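Local coordinates for protein aldo-keto reductase AKR2E4 (PDB 3WCZ) that reduces 3-dehydroecdysone with NADPH, accepts phenylglyoxal and isatin less well, and may take part in regulating silkworm molting, at residues 17-22 with 256-261; 49-54 with 81-86. All blocks are in the same frame, centred on the assembly; numbering follows the deposited sequence.

Contact 1. Residues 17-22 with 256-261. With NAP (NADP nicotinamide-adenine-dinucleotide phosphate), chain B.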
loop_
_atom_site.group_PDB
_atom_site.type_symbol
_atom_site.label_atom_id
_atom_site.label_comp_id
_atom_site.label_asym_id
_atom_site.label_seq_id
_atom_site.Cartn_x
_atom_site.Cartn_y
_atom_site.Cartn_z
ATOM N N PRO A 17 -8.833 4.354 6.563
ATOM C CA PRO A 17 -7.846 4.830 7.536
ATOM C C PRO A 17 -6.547 5.141 6.851
ATOM O O PRO A 17 -6.118 4.371 5.983
ATOM C CB PRO A 17 -7.681 3.641 8.495
ATOM C CG PRO A 17 -8.935 2.802 8.274
ATOM C CD PRO A 17 -9.286 2.981 6.833
ATOM N N ILE A 18 -5.888 6.225 7.244
ATOM C CA ILE A 18 -4.763 6.741 6.494
ATOM C C ILE A 18 -3.383 6.168 6.864
ATOM O O ILE A 18 -2.384 6.607 6.344
ATOM C CB ILE A 18 -4.737 8.286 6.508
ATOM C CG1 ILE A 18 -4.412 8.796 7.895
ATOM C CG2 ILE A 18 -6.083 8.796 5.991
ATOM C CD1 ILE A 18 -4.544 10.299 7.961
ATOM N N VAL A 19 -3.346 5.177 7.756
ATOM C CA VAL A 19 -2.160 4.341 7.936
ATOM C C VAL A 19 -2.586 2.893 7.746
ATOM O O VAL A 19 -3.570 2.478 8.327
ATOM C CB VAL A 19 -1.517 4.511 9.328
ATOM C CG1 VAL A 19 -0.315 3.639 9.454
ATOM C CG2 VAL A 19 -1.157 5.999 9.591
ATOM N N ALA A 20 -1.846 2.145 6.931
ATOM C CA ALA A 20 -2.075 0.718 6.733
ATOM C C ALA A 20 -0.881 -0.086 7.170
ATOM O O ALA A 20 0.263 0.302 6.921
ATOM C CB ALA A 20 -2.378 0.429 5.261
ATOM N N LEU A 21 -1.146 -1.218 7.809
ATOM C CA LEU A 21 -0.079 -2.181 8.070
ATOM C C LEU A 21 0.323 -2.906 6.796
ATOM O O LEU A 21 -0.524 -3.514 6.142
ATOM C CB LEU A 21 -0.506 -3.207 9.108
ATOM C CG LEU A 21 0.568 -4.264 9.421
ATOM C CD1 LEU A 21 1.728 -3.667 10.236
ATOM C CD2 LEU A 21 0.004 -5.457 10.136
ATOM N N GLY A 22 1.594 -2.849 6.438
ATOM C CA GLY A 22 2.080 -3.645 5.334
ATOM C C GLY A 22 2.342 -5.086 5.704
ATOM O O GLY A 22 2.872 -5.373 6.784
ATOM N N PRO A 256 0.440 6.099 4.047
ATOM C CA PRO A 256 1.610 5.223 4.092
ATOM C C PRO A 256 1.263 3.812 4.556
ATOM O O PRO A 256 0.282 3.603 5.287
ATOM C CB PRO A 256 2.515 5.919 5.116
ATOM C CG PRO A 256 1.556 6.626 6.010
ATOM C CD PRO A 256 0.467 7.118 5.120
ATOM N N ILE A 257 2.058 2.863 4.069
ATOM C CA ILE A 257 1.874 1.454 4.371
ATOM C C ILE A 257 3.105 0.880 5.085
ATOM O O ILE A 257 3.820 0.029 4.538
ATOM C CB ILE A 257 1.622 0.622 3.090
ATOM C CG1 ILE A 257 0.655 1.320 2.132
ATOM C CG2 ILE A 257 1.089 -0.762 3.456
ATOM C CD1 ILE A 257 0.587 0.615 0.787
ATOM N N PRO A 258 3.379 1.328 6.311
ATOM C CA PRO A 258 4.564 0.800 6.998
ATOM C C PRO A 258 4.417 -0.686 7.320
ATOM O O PRO A 258 3.446 -1.103 7.967
ATOM C CB PRO A 258 4.620 1.639 8.284
ATOM C CG PRO A 258 3.228 2.040 8.527
ATOM C CD PRO A 258 2.661 2.296 7.152
ATOM N N LYS A 259 5.396 -1.486 6.898
ATOM C CA LYS A 259 5.475 -2.893 7.285
ATOM C C LYS A 259 6.318 -3.013 8.567
ATOM O O LYS A 259 7.421 -2.467 8.681
ATOM C CB LYS A 259 6.113 -3.751 6.191
ATOM C CG LYS A 259 6.394 -5.199 6.607
ATOM C CD LYS A 259 7.772 -5.383 7.230
ATOM C CE LYS A 259 8.038 -6.826 7.592
ATOM N NZ LYS A 259 9.412 -6.971 8.225
ATOM N N SER A 260 5.779 -3.739 9.531
ATOM C CA SER A 260 6.583 -4.167 10.672
ATOM C C SER A 260 6.009 -5.451 11.185
ATOM O O SER A 260 4.807 -5.699 11.096
ATOM C CB SER A 260 6.569 -3.120 11.777
ATOM O OG SER A 260 7.386 -3.508 12.890
ATOM N N THR A 261 6.894 -6.267 11.749
ATOM C CA THR A 261 6.480 -7.418 12.519
ATOM C C THR A 261 6.941 -7.301 13.982
ATOM O O THR A 261 6.894 -8.287 14.725
ATOM C CB THR A 261 6.974 -8.733 11.910
ATOM O OG1 THR A 261 8.389 -8.658 11.721
ATOM C CG2 THR A 261 6.280 -8.992 10.586
HETATM P PA NAP B . 8.738 -0.728 4.496
HETATM O O1A NAP B . 7.520 -0.568 5.308
HETATM O O2A NAP B . 9.179 0.249 3.520
HETATM O O5B NAP B . 9.985 -1.143 5.338
HETATM C C5B NAP B . 9.921 -2.183 6.266
HETATM C C4B NAP B . 11.200 -2.379 7.067
HETATM O O4B NAP B . 11.360 -1.284 7.989
HETATM C C3B NAP B . 11.301 -3.630 7.852
HETATM O O3B NAP B . 12.640 -4.057 7.778
HETATM C C2B NAP B . 10.929 -3.209 9.192
HETATM O O2B NAP B . 11.438 -4.029 10.224
HETATM C C1B NAP B . 11.486 -1.812 9.287
HETATM N N9A NAP B . 10.795 -0.890 10.164
HETATM C C8A NAP B . 9.457 -0.779 10.292
HETATM N N7A NAP B . 9.132 0.229 11.075
HETATM C C5A NAP B . 10.298 0.811 11.497
HETATM C C6A NAP B . 10.587 1.898 12.328
HETATM N N6A NAP B . 9.620 2.662 12.988
HETATM N N1A NAP B . 11.888 2.183 12.515
HETATM C C2A NAP B . 12.844 1.475 11.916
HETATM N N3A NAP B . 12.605 0.433 11.101
HETATM C C4A NAP B . 11.321 0.112 10.883
HETATM O O3 NAP B . 8.557 -2.145 3.731
HETATM P PN NAP B . 7.922 -2.721 2.388
HETATM O O1N NAP B . 7.457 -4.085 2.747
HETATM O O2N NAP B . 8.924 -2.556 1.300
HETATM O O5D NAP B . 6.688 -1.791 2.017
HETATM C C5D NAP B . 5.598 -1.675 2.868
HETATM C C4D NAP B . 4.307 -2.350 2.388
HETATM O O4D NAP B . 3.829 -1.757 1.194
HETATM C C3D NAP B . 4.448 -3.793 2.026
HETATM O O3D NAP B . 4.618 -4.628 3.154
HETATM C C2D NAP B . 3.245 -4.020 1.254
HETATM O O2D NAP B . 2.122 -4.087 2.086
HETATM C C1D NAP B . 3.215 -2.775 0.395
HETATM N N1N NAP B . 3.883 -2.807 -0.912
HETATM C C2N NAP B . 3.153 -2.836 -2.042
HETATM C C3N NAP B . 3.778 -2.848 -3.263
HETATM C C7N NAP B . 2.904 -2.831 -4.459
HETATM O O7N NAP B . 1.723 -2.407 -4.426
HETATM N N7N NAP B . 3.489 -3.161 -5.629
HETATM C C4N NAP B . 5.181 -2.906 -3.365
HETATM C C5N NAP B . 5.936 -2.857 -2.186
HETATM C C6N NAP B . 5.241 -2.807 -0.984
HETATM P P2B NAP B . 10.499 -4.702 11.334
HETATM O O1X NAP B . 11.484 -5.550 12.162
HETATM O O2X NAP B . 9.927 -3.629 12.154
HETATM O O3X NAP B . 9.474 -5.537 10.606
HETATM O O HOH W 1 3.854 -7.262 8.647
#

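Contact 2. Residues 49-54 with 81-86. With NAP (NADP nicotinamide-adenine-dinucleotide phosphate), chain B.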
loop_
_atom_site.group_PDB
_atom_site.type_symbol
_atom_site.label_atom_id
_atom_site.label_comp_id
_atom_site.label_asym_id
_atom_site.label_seq_id
_atom_site.Cartn_x
_atom_site.Cartn_y
_atom_site.Cartn_z
ATOM N N TYR A 49 -4.578 0.149 14.721
ATOM C CA TYR A 49 -4.714 0.081 13.264
ATOM C C TYR A 49 -6.081 -0.490 12.913
ATOM O O TYR A 49 -6.590 -1.413 13.581
ATOM C CB TYR A 49 -3.682 -0.854 12.639
ATOM C CG TYR A 49 -2.261 -0.404 12.590
ATOM C CD1 TYR A 49 -1.526 -0.208 13.757
ATOM C CD2 TYR A 49 -1.602 -0.253 11.375
ATOM C CE1 TYR A 49 -0.186 0.137 13.712
ATOM C CE2 TYR A 49 -0.258 0.076 11.317
ATOM C CZ TYR A 49 0.443 0.284 12.482
ATOM O OH TYR A 49 1.776 0.589 12.424
ATOM N N ARG A 50 -6.631 0.033 11.826
ATOM C CA ARG A 50 -7.879 -0.458 11.280
ATOM C C ARG A 50 -7.743 -0.691 9.781
ATOM O O ARG A 50 -8.761 -0.843 9.099
ATOM C CB ARG A 50 -9.005 0.546 11.542
ATOM C CG ARG A 50 -9.321 0.755 13.038
ATOM C CD ARG A 50 -9.834 -0.515 13.690
ATOM N NE ARG A 50 -10.181 -0.337 15.102
ATOM C CZ ARG A 50 -9.392 -0.669 16.114
ATOM N NH1 ARG A 50 -8.180 -1.154 15.895
ATOM N NH2 ARG A 50 -9.827 -0.504 17.371
ATOM N N HIS A 51 -6.547 -0.653 9.236
ATOM C CA HIS A 51 -6.329 -0.867 7.805
ATOM C C HIS A 51 -5.136 -1.796 7.635
ATOM O O HIS A 51 -4.069 -1.526 8.179
ATOM C CB HIS A 51 -6.107 0.502 7.115
ATOM C CG HIS A 51 -5.947 0.466 5.615
ATOM N ND1 HIS A 51 -5.771 1.621 4.888
ATOM C CD2 HIS A 51 -5.908 -0.538 4.703
ATOM C CE1 HIS A 51 -5.633 1.338 3.609
ATOM N NE2 HIS A 51 -5.727 0.031 3.463
ATOM N N ILE A 52 -5.347 -2.904 6.907
ATOM C CA ILE A 52 -4.302 -3.884 6.608
ATOM C C ILE A 52 -4.160 -3.962 5.097
ATOM O O ILE A 52 -5.181 -4.079 4.418
ATOM C CB ILE A 52 -4.634 -5.295 7.126
ATOM C CG1 ILE A 52 -5.098 -5.280 8.590
ATOM C CG2 ILE A 52 -3.444 -6.211 6.914
ATOM C CD1 ILE A 52 -4.077 -4.830 9.613
ATOM N N ASP A 53 -2.926 -3.907 4.591
ATOM C CA ASP A 53 -2.611 -4.047 3.161
ATOM C C ASP A 53 -1.959 -5.404 2.928
ATOM O O ASP A 53 -0.948 -5.713 3.567
ATOM C CB ASP A 53 -1.646 -2.948 2.681
ATOM C CG ASP A 53 -1.341 -3.066 1.213
ATOM O OD1 ASP A 53 -2.177 -2.605 0.414
ATOM O OD2 ASP A 53 -0.281 -3.619 0.843
ATOM N N THR A 54 -2.549 -6.214 2.052
ATOM C CA THR A 54 -1.995 -7.495 1.671
ATOM C C THR A 54 -2.167 -7.700 0.175
ATOM O O THR A 54 -2.503 -6.773 -0.553
ATOM C CB THR A 54 -2.612 -8.628 2.544
ATOM O OG1 THR A 54 -1.886 -9.856 2.371
ATOM C CG2 THR A 54 -4.051 -8.893 2.241
ATOM N N GLU A 81 -15.505 -2.445 11.395
ATOM C CA GLU A 81 -14.517 -1.478 11.831
ATOM C C GLU A 81 -13.176 -1.620 11.127
ATOM O O GLU A 81 -12.319 -0.740 11.251
ATOM C CB GLU A 81 -14.326 -1.600 13.345
ATOM C CG GLU A 81 -15.531 -1.092 14.115
ATOM C CD GLU A 81 -15.500 -1.371 15.603
ATOM O OE1 GLU A 81 -14.806 -2.282 16.082
ATOM O OE2 GLU A 81 -16.243 -0.644 16.313
ATOM N N LEU A 82 -12.953 -2.744 10.436
ATOM C CA LEU A 82 -11.696 -2.980 9.732
ATOM C C LEU A 82 -11.812 -2.634 8.266
ATOM O O LEU A 82 -12.852 -2.840 7.664
ATOM C CB LEU A 82 -11.272 -4.433 9.847
ATOM C CG LEU A 82 -10.875 -4.936 11.206
ATOM C CD1 LEU A 82 -10.627 -6.446 11.162
ATOM C CD2 LEU A 82 -9.637 -4.202 11.677
ATOM N N PHE A 83 -10.714 -2.160 7.699
ATOM C CA PHE A 83 -10.561 -1.884 6.281
ATOM C C PHE A 83 -9.460 -2.800 5.764
ATOM O O PHE A 83 -8.306 -2.639 6.147
ATOM C CB PHE A 83 -10.188 -0.410 6.087
ATOM C CG PHE A 83 -10.322 0.076 4.682
ATOM C CD1 PHE A 83 -9.407 -0.296 3.711
ATOM C CD2 PHE A 83 -11.394 0.870 4.300
ATOM C CE1 PHE A 83 -9.554 0.149 2.388
ATOM C CE2 PHE A 83 -11.539 1.282 2.994
ATOM C CZ PHE A 83 -10.632 0.920 2.038
ATOM N N VAL A 84 -9.809 -3.777 4.937
ATOM C CA VAL A 84 -8.847 -4.727 4.421
ATOM C C VAL A 84 -8.680 -4.454 2.933
ATOM O O VAL A 84 -9.657 -4.409 2.180
ATOM C CB VAL A 84 -9.294 -6.169 4.694
ATOM C CG1 VAL A 84 -8.146 -7.130 4.372
ATOM C CG2 VAL A 84 -9.690 -6.341 6.131
ATOM N N THR A 85 -7.429 -4.352 2.521
ATOM C CA THR A 85 -7.010 -4.131 1.149
ATOM C C THR A 85 -6.248 -5.347 0.647
ATOM O O THR A 85 -5.310 -5.797 1.297
ATOM C CB THR A 85 -6.097 -2.899 1.050
ATOM O OG1 THR A 85 -6.849 -1.757 1.432
ATOM C CG2 THR A 85 -5.565 -2.675 -0.345
ATOM N N THR A 86 -6.631 -5.892 -0.511
ATOM C CA THR A 86 -5.823 -6.906 -1.173
ATOM C C THR A 86 -5.771 -6.606 -2.671
ATOM O O THR A 86 -6.336 -5.609 -3.137
ATOM C CB THR A 86 -6.227 -8.336 -0.827
ATOM O OG1 THR A 86 -5.129 -9.172 -1.189
ATOM C CG2 THR A 86 -7.525 -8.766 -1.501
HETATM P PA NAP B . 8.738 -0.728 4.496
HETATM O O1A NAP B . 7.520 -0.568 5.308
HETATM O O2A NAP B . 9.179 0.249 3.520
HETATM O O5B NAP B . 9.985 -1.143 5.338
HETATM C C5B NAP B . 9.921 -2.183 6.266
HETATM C C4B NAP B . 11.200 -2.379 7.067
HETATM O O4B NAP B . 11.360 -1.284 7.989
HETATM C C3B NAP B . 11.301 -3.630 7.852
HETATM O O3B NAP B . 12.640 -4.057 7.778
HETATM C C2B NAP B . 10.929 -3.209 9.192
HETATM O O2B NAP B . 11.438 -4.029 10.224
HETATM C C1B NAP B . 11.486 -1.812 9.287
HETATM N N9A NAP B . 10.795 -0.890 10.164
HETATM C C8A NAP B . 9.457 -0.779 10.292
HETATM N N7A NAP B . 9.132 0.229 11.075
HETATM C C5A NAP B . 10.298 0.811 11.497
HETATM C C6A NAP B . 10.587 1.898 12.328
HETATM N N6A NAP B . 9.620 2.662 12.988
HETATM N N1A NAP B . 11.888 2.183 12.515
HETATM C C2A NAP B . 12.844 1.475 11.916
HETATM N N3A NAP B . 12.605 0.433 11.101
HETATM C C4A NAP B . 11.321 0.112 10.883
HETATM O O3 NAP B . 8.557 -2.145 3.731
HETATM P PN NAP B . 7.922 -2.721 2.388
HETATM O O1N NAP B . 7.457 -4.085 2.747
HETATM O O2N NAP B . 8.924 -2.556 1.300
HETATM O O5D NAP B . 6.688 -1.791 2.017
HETATM C C5D NAP B . 5.598 -1.675 2.868
HETATM C C4D NAP B . 4.307 -2.350 2.388
HETATM O O4D NAP B . 3.829 -1.757 1.194
HETATM C C3D NAP B . 4.448 -3.793 2.026
HETATM O O3D NAP B . 4.618 -4.628 3.154
HETATM C C2D NAP B . 3.245 -4.020 1.254
HETATM O O2D NAP B . 2.122 -4.087 2.086
HETATM C C1D NAP B . 3.215 -2.775 0.395
HETATM N N1N NAP B . 3.883 -2.807 -0.912
HETATM C C2N NAP B . 3.153 -2.836 -2.042
HETATM C C3N NAP B . 3.778 -2.848 -3.263
HETATM C C7N NAP B . 2.904 -2.831 -4.459
HETATM O O7N NAP B . 1.723 -2.407 -4.426
HETATM N N7N NAP B . 3.489 -3.161 -5.629
HETATM C C4N NAP B . 5.181 -2.906 -3.365
HETATM C C5N NAP B . 5.936 -2.857 -2.186
HETATM C C6N NAP B . 5.241 -2.807 -0.984
HETATM P P2B NAP B . 10.499 -4.702 11.334
HETATM O O1X NAP B . 11.484 -5.550 12.162
HETATM O O2X NAP B . 9.927 -3.629 12.154
HETATM O O3X NAP B . 9.474 -5.537 10.606
HETATM O O HOH W 2 -12.690 -0.624 17.947
#

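Contact 1. Residues 17-22 with 256-261
G22 N donates to P258 O at 3.0 Å in a straight bond that comes from above the carbonyl plane, while G22 CA packs against the I257 methyl CG2 at 3.6 Å. A CB on G22 would collide with hydroxyl O3D of the nicotinamide ribose of NADP, so the bare backbone is what the cofactor rests against. A20 N donates to P256 O at 3.1 Å, nearly along the C=O axis, and A20 O receives the CA-H of I257. The P256 ring turns its CD edge to I18 O, 3.1 Å off. Beyond these pairs a water bridges G22 O and S260 O. K259 passes G22 O with CG, bends at chi2 (-89°) and then extends, so that K259 NZ reaches phosphate oxygen O3X of NADP at 2.8 Å; T27 OG1 also holds NZ. An alanine in place of K259 would probably leave the 2'-phosphate without this positive mate, although S260 OG and T261 N would still grip it. The pairing brings the first and last strands of the TIM barrel together, closing it where the aldo-keto reductase fold binds NADP.

Contact 2. Residues 49-54 with 81-86
R50 lays CB, CG and CD against E81 O, with CD at 3.5 Å, and R50 O accepts from F83 N at 2.7 Å. The guanidinium folds back so that NH1 donates to Y49 O, a bond lying close to the guanidinium plane; I45 O also takes NH1. A water accepts from NH2 and makes a weak bond to E81 OE1, which is held more firmly by T78 N. H51 follows, with CG anti to the backbone N (chi1 -176°), which lays the imidazole beside F83, both side chains pointing the same way. F83 sets an edge against the imidazole face in a T-shaped pair, the ring centroids 4.8 Å apart and the planes at 61°. At the imidazole edge, H51 NE2 shares a hydrogen bond of 2.9 Å with T85 OG1, while ND1 is bonded to P17 O. I52 brings the regular parallel ladder, its N bonded to F83 O and its O to T85 N; its side chain lies with V84 on the sheet face covered by helix 61-73. D53 returns to the H51 and F83 face, where D53 OD1 packs on T85 CG2 at 3.5 Å and is bonded to Q180 NE2. D53 OD2 accepts from hydroxyl O2D of the nicotinamide ribose of NADP at 2.7 Å and forms a salt bridge with K87. T54 N donates to T85 O at 2.9 Å, and T54 CG2 lies beside T86 OG1, which E61 binds. With OD1 taken by Q180 and OD2 by both K87 and the ribose hydroxyl, the D53 carboxylate is held in rotation and placed against the cofactor.

From the N terminus, the chain passes through 17-22 into strand 21-22, crosses helix 35-46 and enters 49-54, the next strand of the barrel. Helix 61-73 then leads to 81-86, and contact 2 closes this short loop as a beta-alpha-beta unit. The rest of the barrel follows before 256-261 returns to 17-22, so contact 1 closes a long loop with contact 2 nested inside it. The two meet where strands 21-22 and 51-53 lie side by side: L21 probably exchanges backbone hydrogen bonds with H51 and D53, and I257 packs on D53. Together they tie the last strand, through the first and second, to the third, and both touch NADP.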